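Side-chain contacts in 3-dehydroquinate dehydratase (Zymomonas mobilis subsp. mobilis, PDB 6SMF), which probably catalyses the trans-dehydration of 3-dehydroquinate to 3-dehydroshikimate, a step of chorismate biosynthesis, as a homododecamer of type II dehydroquinase subunits: residues 77-82 with 137-142; 102-107 with 144-149. All coordinates share one frame; numbering follows the deposited sequence.

Contact 1: residues 77-82 with 137-142; sequences AVILNA and ESYSLA
The ring of Y139 and the amide of N81 meet at their polar ends, with their planes 34° apart. Both N81 ND2 and I79 CG2 approach the ring obliquely. N81 ND2 gives a bent hydrogen bond to Y139 OH, 3.0 Å long with an N-H...O angle of 143°. The hydroxyl lies 22° out of the amide plane. Y139 OH also lies 3.3 Å from N81 CB; the two side chains run roughly perpendicular. The stronger polar partner of Y139 OH is N14 OD1, and A83 N bonds to N81 OD1, which helps fix the rotation of the amide. CG of N81 stands anti to the backbone N, and this turns the amide toward the tyrosine. Further back along the strand, I79 straddles A142. I79 CD1 and I79 CG2 each lie 4.0 Å from A142 CB, and I79 CG2 is 4.3 Å from Y139 CD2. The strand and helix axes run nearly antiparallel, 9.7 Å apart. N81 ND2 also bonds a citrate, probably from the crystallisation liquor. N81 is predicted to bind substrate, which makes Y139 probably a second-shell residue of the active site, at the C-terminal edge of a flavodoxin-like parallel sheet.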
# COMPACT_ATOMS: atom_id res chain seq x y z
N ALA A 77 -1.57 -2.59 -39.39
CA ALA A 77 -2.05 -2.65 -37.98
C ALA A 77 -1.79 -4.02 -37.35
O ALA A 77 -1.52 -5.00 -38.08
CB ALA A 77 -3.51 -2.31 -37.92
N VAL A 78 -1.79 -4.07 -36.02
CA VAL A 78 -1.83 -5.33 -35.21
C VAL A 78 -3.05 -5.28 -34.30
O VAL A 78 -3.28 -4.27 -33.62
CB VAL A 78 -0.57 -5.55 -34.37
CG1 VAL A 78 -0.67 -6.81 -33.52
CG2 VAL A 78 0.66 -5.61 -35.25
N ILE A 79 -3.83 -6.34 -34.34
CA ILE A 79 -4.91 -6.58 -33.36
C ILE A 79 -4.32 -7.59 -32.41
O ILE A 79 -3.85 -8.63 -32.90
CB ILE A 79 -6.17 -7.08 -34.08
CG1 ILE A 79 -6.76 -6.02 -35.02
CG2 ILE A 79 -7.17 -7.59 -33.08
CD1 ILE A 79 -7.77 -6.57 -36.06
N LEU A 80 -4.23 -7.25 -31.12
CA LEU A 80 -3.49 -8.05 -30.12
C LEU A 80 -4.40 -8.38 -28.95
O LEU A 80 -4.92 -7.46 -28.32
CB LEU A 80 -2.26 -7.26 -29.64
CG LEU A 80 -1.46 -7.95 -28.55
CD1 LEU A 80 -0.96 -9.33 -29.02
CD2 LEU A 80 -0.30 -7.05 -28.11
N ASN A 81 -4.61 -9.67 -28.73
CA ASN A 81 -5.22 -10.24 -27.51
C ASN A 81 -4.11 -11.03 -26.82
O ASN A 81 -3.90 -12.18 -27.17
CB ASN A 81 -6.45 -11.07 -27.86
CG ASN A 81 -7.15 -11.48 -26.60
OD1 ASN A 81 -6.53 -11.39 -25.55
ND2 ASN A 81 -8.40 -11.92 -26.69
N ALA A 82 -3.34 -10.40 -25.95
CA ALA A 82 -2.21 -11.01 -25.21
C ALA A 82 -2.71 -11.95 -24.11
O ALA A 82 -1.89 -12.53 -23.42
CB ALA A 82 -1.34 -9.92 -24.65
N GLU A 137 -17.14 -10.50 -31.72
CA GLU A 137 -17.45 -9.13 -32.21
C GLU A 137 -16.34 -8.16 -31.78
O GLU A 137 -16.17 -7.19 -32.52
CB GLU A 137 -18.85 -8.66 -31.78
CG GLU A 137 -19.99 -9.28 -32.58
CD GLU A 137 -19.80 -9.40 -34.11
OE1 GLU A 137 -19.46 -8.35 -34.77
OE2 GLU A 137 -19.92 -10.55 -34.67
N SER A 138 -15.62 -8.39 -30.66
CA SER A 138 -14.45 -7.56 -30.25
C SER A 138 -13.42 -7.53 -31.40
O SER A 138 -12.95 -6.45 -31.77
CB SER A 138 -13.82 -8.00 -28.93
OG SER A 138 -14.66 -7.74 -27.80
N TYR A 139 -13.09 -8.68 -31.95
CA TYR A 139 -12.17 -8.81 -33.11
C TYR A 139 -12.77 -8.12 -34.36
O TYR A 139 -12.05 -7.37 -35.04
CB TYR A 139 -11.87 -10.28 -33.40
CG TYR A 139 -11.01 -10.95 -32.35
CD1 TYR A 139 -11.59 -11.55 -31.24
CD2 TYR A 139 -9.63 -11.02 -32.49
CE1 TYR A 139 -10.82 -12.20 -30.30
CE2 TYR A 139 -8.86 -11.67 -31.54
CZ TYR A 139 -9.45 -12.25 -30.45
OH TYR A 139 -8.70 -12.87 -29.50
N SER A 140 -14.05 -8.39 -34.68
CA SER A 140 -14.68 -7.87 -35.91
C SER A 140 -14.62 -6.33 -35.88
O SER A 140 -14.21 -5.74 -36.91
CB SER A 140 -16.07 -8.48 -36.16
OG SER A 140 -17.16 -7.62 -35.85
N LEU A 141 -14.97 -5.69 -34.76
CA LEU A 141 -14.92 -4.21 -34.56
C LEU A 141 -13.49 -3.69 -34.73
O LEU A 141 -13.28 -2.62 -35.37
CB LEU A 141 -15.41 -3.87 -33.16
CG LEU A 141 -16.91 -4.02 -32.91
CD1 LEU A 141 -17.19 -4.14 -31.42
CD2 LEU A 141 -17.65 -2.83 -33.47
N ALA A 142 -12.55 -4.42 -34.15
CA ALA A 142 -11.11 -4.12 -34.22
C ALA A 142 -10.69 -4.15 -35.69
O ALA A 142 -10.00 -3.22 -36.13
CB ALA A 142 -10.36 -5.12 -33.36

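Contact 2: residues 102-107 with 144-149; sequences PVIEVH and DAAAKL
This contact belongs to the helix-on-sheet layer of the flavodoxin-like fold: the last turn of helix 136-147 and the C-terminus lie over the start of strand 103-107. I104 reaches the helix with one methyl. Its CD1 lies 3.8 Å from A146 CB and 4.0 Å from A146 CA. CG1 of I104 is anti to the carbonyl carbon (chi1 -61°), and the chain then extends to CD1, which lands on the small alanine. The same CD1 is 4.4 Å from L149 CD1. Past the helix, the side chains of L149 and P102 lie alongside each other and point opposite ways. L149 CD1 rests against the proline ring, 3.9 Å from both P102 CB and P102 CG. The terminal carboxylate is held separately, by K76 NZ on L149 O. I104 also packs on F134 of a neighbouring subunit. At the far end of the strand, H107 NE2, of the predicted proton donor, donates a hydrogen bond to E105 OE2, 2.6 Å away. That oxygen lies near the imidazole plane, while the nitrogen sits 54° out of the carboxylate plane. S121 OG also bonds E105 OE2, and T130 OG1 bonds E105 OE1. The touching surfaces are wholly apolar: I104 and A146 are held by shape and burial, P102 and L149 by van der Waals contact at the more open end.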
# COMPACT_ATOMS: atom_id res chain seq x y z
N PRO A 102 0.41 0.79 -35.55
CA PRO A 102 -0.62 0.87 -34.52
C PRO A 102 -1.07 -0.51 -34.02
O PRO A 102 -1.20 -1.42 -34.82
CB PRO A 102 -1.82 1.57 -35.14
CG PRO A 102 -1.39 1.99 -36.56
CD PRO A 102 -0.05 1.34 -36.84
N VAL A 103 -1.27 -0.62 -32.71
CA VAL A 103 -1.78 -1.84 -32.03
C VAL A 103 -3.16 -1.52 -31.42
O VAL A 103 -3.31 -0.49 -30.73
CB VAL A 103 -0.79 -2.34 -30.98
CG1 VAL A 103 -1.30 -3.60 -30.29
CG2 VAL A 103 0.58 -2.56 -31.58
N ILE A 104 -4.13 -2.38 -31.71
CA ILE A 104 -5.46 -2.39 -31.06
C ILE A 104 -5.53 -3.58 -30.08
O ILE A 104 -5.33 -4.75 -30.52
CB ILE A 104 -6.55 -2.46 -32.12
CG1 ILE A 104 -6.49 -1.24 -33.02
CG2 ILE A 104 -7.91 -2.60 -31.46
CD1 ILE A 104 -7.29 -1.42 -34.28
N GLU A 105 -5.77 -3.27 -28.81
CA GLU A 105 -5.98 -4.30 -27.77
C GLU A 105 -7.37 -4.88 -27.97
O GLU A 105 -8.31 -4.10 -28.14
CB GLU A 105 -5.87 -3.68 -26.38
CG GLU A 105 -5.79 -4.70 -25.27
CD GLU A 105 -5.71 -4.09 -23.87
OE1 GLU A 105 -5.84 -2.80 -23.72
OE2 GLU A 105 -5.53 -4.90 -22.92
N VAL A 106 -7.48 -6.20 -27.91
CA VAL A 106 -8.77 -6.94 -27.97
C VAL A 106 -8.88 -7.93 -26.81
O VAL A 106 -7.89 -8.60 -26.50
CB VAL A 106 -8.91 -7.61 -29.34
CG1 VAL A 106 -9.86 -8.77 -29.29
CG2 VAL A 106 -9.38 -6.59 -30.35
N HIS A 107 -10.05 -7.98 -26.19
CA HIS A 107 -10.48 -9.04 -25.25
C HIS A 107 -11.90 -9.47 -25.62
O HIS A 107 -12.76 -8.61 -25.88
CB HIS A 107 -10.41 -8.59 -23.77
CG HIS A 107 -9.11 -7.97 -23.42
ND1 HIS A 107 -7.95 -8.71 -23.29
CD2 HIS A 107 -8.77 -6.68 -23.20
CE1 HIS A 107 -6.98 -7.90 -22.95
NE2 HIS A 107 -7.46 -6.64 -22.90
N ASP A 144 -12.57 -3.69 -38.46
CA ASP A 144 -13.19 -2.52 -39.16
C ASP A 144 -12.33 -1.27 -38.82
O ASP A 144 -11.95 -0.55 -39.72
CB ASP A 144 -14.65 -2.24 -38.76
CG ASP A 144 -15.75 -3.04 -39.45
OD1 ASP A 144 -15.77 -3.15 -40.70
OD2 ASP A 144 -16.65 -3.51 -38.71
N ALA A 145 -12.04 -1.05 -37.54
CA ALA A 145 -11.35 0.18 -37.09
C ALA A 145 -9.93 0.23 -37.72
O ALA A 145 -9.45 1.35 -38.11
CB ALA A 145 -11.32 0.16 -35.59
N ALA A 146 -9.31 -0.96 -37.78
CA ALA A 146 -7.93 -1.24 -38.25
C ALA A 146 -7.83 -0.99 -39.76
O ALA A 146 -6.79 -0.47 -40.21
CB ALA A 146 -7.58 -2.66 -37.88
N ALA A 147 -8.86 -1.39 -40.51
CA ALA A 147 -8.96 -1.14 -41.96
C ALA A 147 -9.03 0.38 -42.22
O ALA A 147 -8.42 0.80 -43.21
CB ALA A 147 -10.15 -1.86 -42.54
N LYS A 148 -9.74 1.15 -41.38
CA LYS A 148 -9.99 2.61 -41.58
C LYS A 148 -8.79 3.43 -41.09
O LYS A 148 -8.90 4.64 -41.16
CB LYS A 148 -11.27 3.09 -40.87
CG LYS A 148 -12.60 2.53 -41.38
CD LYS A 148 -13.78 2.94 -40.51
CE LYS A 148 -15.13 2.61 -41.14
NZ LYS A 148 -16.20 2.51 -40.11
N LEU A 149 -7.68 2.80 -40.65
CA LEU A 149 -6.55 3.53 -39.99
C LEU A 149 -5.65 4.14 -41.06
O LEU A 149 -4.48 3.74 -41.16
CB LEU A 149 -5.72 2.61 -39.09
CG LEU A 149 -6.25 2.45 -37.67
CD1 LEU A 149 -5.30 1.61 -36.84
CD2 LEU A 149 -6.46 3.81 -37.00
OXT LEU A 149 -6.11 4.99 -41.81

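Overall arrangement
Contacts 1 and 2 have centres 6 Å apart and touch each other. Both lay helix 136-147 on the parallel sheet. Contact 1 uses its earlier turns over strand 77-81, and contact 2 uses its last turn and the C-terminus over strand 103-107. The strands are neighbours, joined by probable hydrogen bonds from L80 N to I104 O and from I104 N to V78 O, each 2.8 Å. V106 CG2 also meets A142 CB at 3.5 Å. Along the chain the order is 77-82, 102-107, 137-142, 144-149, so the contacts cross. One helix thus spans two inner strands whose C-terminal ends carry N81 and H107, both predicted active-site residues.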